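Local structure of neurotoxin (Clostridium botulinum, 2QN0) at residues K88-I91 with K92-R96; F219-P223 with I224-M228. The protein probably cleaves more than one neuronal SNARE protein, as the zinc-dependent light-chain protease of type C botulinum neurotoxin. All blocks are in the same frame, centred on the assembly; numbering follows the deposited sequence.

How the contacts relate
Contact 1 lies within helix 80-97, and contact 2, which follows much later in the chain, is the start of helix 223-238, where the chain leaves strand 219-220. Their centres are about 12 Å apart and the two touch directly. Leu-93 and Arg-96 of contact 1 pack on Ile-224 of contact 2, Phe-94 meets Leu-227, and Arg-96 NH2 forms a 3.0 Å salt bridge with Asp-222 OD2. Helix 223-238 goes on to carry the HExxH zinc motif, whose His-229 and His-233 bind the metal together with Glu-269. Contact 1 thus belongs to a helix that lies against the first turns of the metal-binding helix of this clostridial neurotoxin zinc protease.

Contact 1: residues K88-I91 with K92-R96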
loop_
_atom_site.group_PDB
_atom_site.type_symbol
_atom_site.label_atom_id
_atom_site.label_comp_id
_atom_site.label_asym_id
_atom_site.label_seq_id
_atom_site.Cartn_x
_atom_site.Cartn_y
_atom_site.Cartn_z
ATOM N N LYS A 88 13.126 -4.000 9.677
ATOM C CA LYS A 88 14.241 -3.244 9.128
ATOM C C LYS A 88 14.206 -3.165 7.604
ATOM O O LYS A 88 14.658 -2.177 7.021
ATOM C CB LYS A 88 15.564 -3.841 9.624
ATOM C CG LYS A 88 15.812 -3.501 11.094
ATOM C CD LYS A 88 16.915 -4.329 11.735
ATOM C CE LYS A 88 17.070 -3.931 13.204
ATOM N NZ LYS A 88 18.006 -4.825 13.944
ATOM N N GLU A 89 13.669 -4.194 6.957
ATOM C CA GLU A 89 13.573 -4.183 5.500
ATOM C C GLU A 89 12.582 -3.099 5.074
ATOM O O GLU A 89 12.851 -2.321 4.161
ATOM C CB GLU A 89 13.114 -5.552 4.978
ATOM C CG GLU A 89 14.140 -6.670 5.195
ATOM C CD GLU A 89 13.620 -8.046 4.816
ATOM O OE1 GLU A 89 12.394 -8.266 4.901
ATOM O OE2 GLU A 89 14.441 -8.919 4.453
ATOM N N ILE A 90 11.435 -3.048 5.744
ATOM C CA ILE A 90 10.422 -2.049 5.421
ATOM C C ILE A 90 10.987 -0.644 5.625
ATOM O O ILE A 90 10.803 0.240 4.789
ATOM C CB ILE A 90 9.161 -2.228 6.299
ATOM C CG1 ILE A 90 8.489 -3.569 5.986
ATOM C CG2 ILE A 90 8.178 -1.075 6.052
ATOM C CD1 ILE A 90 8.018 -3.710 4.537
ATOM N N ILE A 91 11.681 -0.438 6.740
ATOM C CA ILE A 91 12.271 0.864 7.031
ATOM C C ILE A 91 13.265 1.267 5.945
ATOM O O ILE A 91 13.239 2.397 5.450
ATOM C CB ILE A 91 12.995 0.859 8.410
ATOM C CG1 ILE A 91 11.967 0.733 9.533
ATOM C CG2 ILE A 91 13.834 2.125 8.574
ATOM C CD1 ILE A 91 10.881 1.792 9.499
ATOM N N LYS A 92 14.139 0.340 5.564
ATOM C CA LYS A 92 15.133 0.643 4.545
ATOM C C LYS A 92 14.461 1.005 3.223
ATOM O O LYS A 92 14.894 1.923 2.527
ATOM C CB LYS A 92 16.078 -0.545 4.340
ATOM C CG LYS A 92 17.236 -0.248 3.395
ATOM C CD LYS A 92 18.250 -1.384 3.392
ATOM C CE LYS A 92 19.471 -1.032 2.555
ATOM N NZ LYS A 92 20.501 -2.106 2.633
ATOM N N LEU A 93 13.393 0.290 2.882
ATOM C CA LEU A 93 12.692 0.573 1.636
ATOM C C LEU A 93 12.061 1.964 1.664
ATOM O O LEU A 93 12.078 2.674 0.660
ATOM C CB LEU A 93 11.636 -0.505 1.368
ATOM C CG LEU A 93 12.257 -1.884 1.120
ATOM C CD1 LEU A 93 11.161 -2.925 0.972
ATOM C CD2 LEU A 93 13.129 -1.841 -0.136
ATOM N N PHE A 94 11.510 2.367 2.807
ATOM C CA PHE A 94 10.922 3.699 2.885
ATOM C C PHE A 94 12.000 4.759 2.703
ATOM O O PHE A 94 11.757 5.796 2.095
ATOM C CB PHE A 94 10.185 3.911 4.211
ATOM C CG PHE A 94 8.712 3.604 4.135
ATOM C CD1 PHE A 94 8.254 2.294 4.203
ATOM C CD2 PHE A 94 7.787 4.628 3.950
ATOM C CE1 PHE A 94 6.896 2.004 4.087
ATOM C CE2 PHE A 94 6.426 4.351 3.831
ATOM C CZ PHE A 94 5.980 3.033 3.899
ATOM N N LYS A 95 13.197 4.502 3.224
ATOM C CA LYS A 95 14.288 5.458 3.061
ATOM C C LYS A 95 14.643 5.601 1.578
ATOM O O LYS A 95 14.918 6.701 1.096
ATOM C CB LYS A 95 15.520 5.003 3.852
ATOM C CG LYS A 95 15.358 5.086 5.367
ATOM C CD LYS A 95 16.627 4.583 6.053
ATOM C CE LYS A 95 16.514 4.594 7.564
ATOM N NZ LYS A 95 17.774 4.074 8.181
ATOM N N ARG A 96 14.634 4.488 0.852
ATOM C CA ARG A 96 14.955 4.529 -0.570
ATOM C C ARG A 96 13.841 5.247 -1.324
ATOM O O ARG A 96 14.100 6.044 -2.222
ATOM C CB ARG A 96 15.156 3.110 -1.120
ATOM C CG ARG A 96 15.503 3.058 -2.608
ATOM C CD ARG A 96 16.192 1.743 -2.956
ATOM N NE ARG A 96 16.087 1.392 -4.374
ATOM C CZ ARG A 96 16.564 2.120 -5.380
ATOM N NH1 ARG A 96 17.192 3.265 -5.145
ATOM N NH2 ARG A 96 16.413 1.694 -6.630
#
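Ile-90 and Phe-94, one turn apart in the alpha-helix 80-97, illustrate how an i to i+4 pair shares a helix face. The backbone bond between them, Phe-94 N to Ile-90 O, is one of four consecutive i to i+4 bonds, which run from Lys-92 N to Lys-95 N. Followed outward, the side chain starts over the preceding turn, with Phe-94 CB 3.6 Å from Ile-91 O. The ring then presents its edge to Ile-90 O, which sits in the ring plane, 3.3 Å from Phe-94 CD1. Farther out, CD1 and CE1 both rest against Ile-90 CG2, the two side chains running alongside each other and pointing the same way. Ile-90 CG2 reaches that place because it stands opposite the backbone N across the CA-CB bond. At the outer edge of the ring, Phe-94 CE1 also meets Leu-227 CD2 of helix 223-238, and Ile-39 touches both Ile-90 and Phe-94.

On another side of the helix, Lys-95 runs out extended beyond CG, with Lys-95 CG 3.4 Å from Ile-91 O, and its NZ is hydrogen-bonded to Asn-7 OD1. Just short of that nitrogen, Lys-95 CE comes to 3.8 Å from Ile-91 CG2.

Contact 2: residues F219-P223 with I224-M228; sequences FCMDP and ILILM
Asp-222 and Ile-224 meet at the N-terminus of helix 223-238, where Asp-222 is the N-cap. The Asp-222 carboxylate swings away from its own backbone N (chi1 -176°) and thereby brings OD1 to 3.0 Å from Ile-224 N. This capping bond is nearly straight, 169° at the hydrogen, and enters OD1 on the anti side, tilted out of the carboxylate plane. Asp-222 OD1 also lies 3.2 Å from Ile-224 CG1, and the two side chains slant across each other. OD1 is hydrogen-bonded to Tyr-393 OH as well, so two partners grip it, while OD2 pairs with Arg-96. The positive charge there, together with the helix N-terminus, would be expected to favour the ionised carboxylate.

The Asp-222 carbonyl starts the helix's own bonding: Asp-222 O takes Leu-225 N at 2.9 Å, from above the carbonyl plane, and Ile-226 N more weakly. Leu-227 N then closes the first regular turn on Pro-223 O.

Met-221 covers another side of this turn. Its chain bends at chi3, which carries the terminal methyl back over the helix, Met-221 CE lying 3.9 Å from Ile-226 CG1. The same methyl touches Leu-225, with Met-221 CE 4.0 Å from Leu-225 CB and the two side chains crossing at roughly a right angle.

Around this junction, Pro-223 and Ile-224 lie against helix 80-97, Met-221 and Leu-225 against helix 360-366, and strand 219-220 pairs antiparallel with strand 201-202.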
loop_
_atom_site.group_PDB
_atom_site.type_symbol
_atom_site.label_atom_id
_atom_site.label_comp_id
_atom_site.label_asym_id
_atom_site.label_seq_id
_atom_site.Cartn_x
_atom_site.Cartn_y
_atom_site.Cartn_z
ATOM N N PHE A 219 14.600 -10.496 -15.266
ATOM C CA PHE A 219 14.951 -9.446 -14.312
ATOM C C PHE A 219 14.017 -9.577 -13.121
ATOM O O PHE A 219 12.958 -10.196 -13.224
ATOM C CB PHE A 219 14.740 -8.061 -14.938
ATOM C CG PHE A 219 15.785 -7.670 -15.948
ATOM C CD1 PHE A 219 16.960 -7.044 -15.544
ATOM C CD2 PHE A 219 15.576 -7.894 -17.307
ATOM C CE1 PHE A 219 17.911 -6.640 -16.481
ATOM C CE2 PHE A 219 16.519 -7.495 -18.250
ATOM C CZ PHE A 219 17.691 -6.866 -17.838
ATOM N N CYS A 220 14.404 -8.998 -11.990
ATOM C CA CYS A 220 13.553 -9.035 -10.810
ATOM C C CYS A 220 12.945 -7.647 -10.640
ATOM O O CYS A 220 13.439 -6.672 -11.207
ATOM C CB CYS A 220 14.377 -9.373 -9.564
ATOM S SG CYS A 220 15.573 -8.080 -9.108
ATOM N N MET A 221 11.851 -7.558 -9.893
ATOM C CA MET A 221 11.257 -6.257 -9.622
ATOM C C MET A 221 12.027 -5.695 -8.430
ATOM O O MET A 221 12.406 -6.443 -7.528
ATOM C CB MET A 221 9.781 -6.385 -9.226
ATOM C CG MET A 221 8.803 -6.353 -10.388
ATOM S SD MET A 221 7.116 -6.223 -9.767
ATOM C CE MET A 221 7.066 -4.499 -9.316
ATOM N N ASP A 222 12.279 -4.392 -8.433
ATOM C CA ASP A 222 12.966 -3.776 -7.309
ATOM C C ASP A 222 11.930 -3.733 -6.185
ATOM O O ASP A 222 10.788 -3.309 -6.396
ATOM C CB ASP A 222 13.406 -2.353 -7.661
ATOM C CG ASP A 222 14.225 -1.702 -6.553
ATOM O OD1 ASP A 222 13.839 -1.830 -5.375
ATOM O OD2 ASP A 222 15.251 -1.059 -6.861
ATOM N N PRO A 223 12.304 -4.190 -4.982
ATOM C CA PRO A 223 11.387 -4.190 -3.842
ATOM C C PRO A 223 10.654 -2.870 -3.600
ATOM O O PRO A 223 9.511 -2.881 -3.134
ATOM C CB PRO A 223 12.294 -4.565 -2.674
ATOM C CG PRO A 223 13.248 -5.512 -3.309
ATOM C CD PRO A 223 13.584 -4.827 -4.620
ATOM N N ILE A 224 11.281 -1.731 -3.901
ATOM C CA ILE A 224 10.572 -0.481 -3.650
ATOM C C ILE A 224 9.358 -0.313 -4.557
ATOM O O ILE A 224 8.387 0.321 -4.161
ATOM C CB ILE A 224 11.462 0.791 -3.782
ATOM C CG1 ILE A 224 12.080 0.888 -5.176
ATOM C CG2 ILE A 224 12.513 0.809 -2.674
ATOM C CD1 ILE A 224 12.515 2.299 -5.534
ATOM N N LEU A 225 9.401 -0.877 -5.762
ATOM C CA LEU A 225 8.258 -0.749 -6.668
ATOM C C LEU A 225 7.118 -1.660 -6.237
ATOM O O LEU A 225 5.946 -1.336 -6.428
ATOM C CB LEU A 225 8.660 -1.043 -8.116
ATOM C CG LEU A 225 9.538 0.021 -8.792
ATOM C CD1 LEU A 225 9.396 -0.095 -10.302
ATOM C CD2 LEU A 225 9.124 1.414 -8.357
ATOM N N ILE A 226 7.461 -2.804 -5.655
ATOM C CA ILE A 226 6.446 -3.726 -5.170
ATOM C C ILE A 226 5.688 -3.007 -4.053
ATOM O O ILE A 226 4.457 -3.046 -3.986
ATOM C CB ILE A 226 7.092 -5.018 -4.615
ATOM C CG1 ILE A 226 7.841 -5.746 -5.737
ATOM C CG2 ILE A 226 6.023 -5.920 -4.011
ATOM C CD1 ILE A 226 8.555 -7.020 -5.289
ATOM N N LEU A 227 6.434 -2.334 -3.180
ATOM C CA LEU A 227 5.831 -1.602 -2.075
ATOM C C LEU A 227 5.112 -0.334 -2.548
ATOM O O LEU A 227 3.971 -0.078 -2.153
ATOM C CB LEU A 227 6.905 -1.241 -1.036
ATOM C CG LEU A 227 6.489 -0.365 0.153
ATOM C CD1 LEU A 227 5.333 -1.011 0.909
ATOM C CD2 LEU A 227 7.694 -0.170 1.081
ATOM N N MET A 228 5.767 0.452 -3.396
ATOM C CA MET A 228 5.157 1.685 -3.893
ATOM C C MET A 228 3.866 1.392 -4.648
ATOM O O MET A 228 2.932 2.190 -4.616
ATOM C CB MET A 228 6.132 2.451 -4.787
ATOM C CG MET A 228 7.258 3.124 -3.999
ATOM S SD MET A 228 8.425 4.021 -5.027
ATOM C CE MET A 228 7.623 5.620 -5.143
#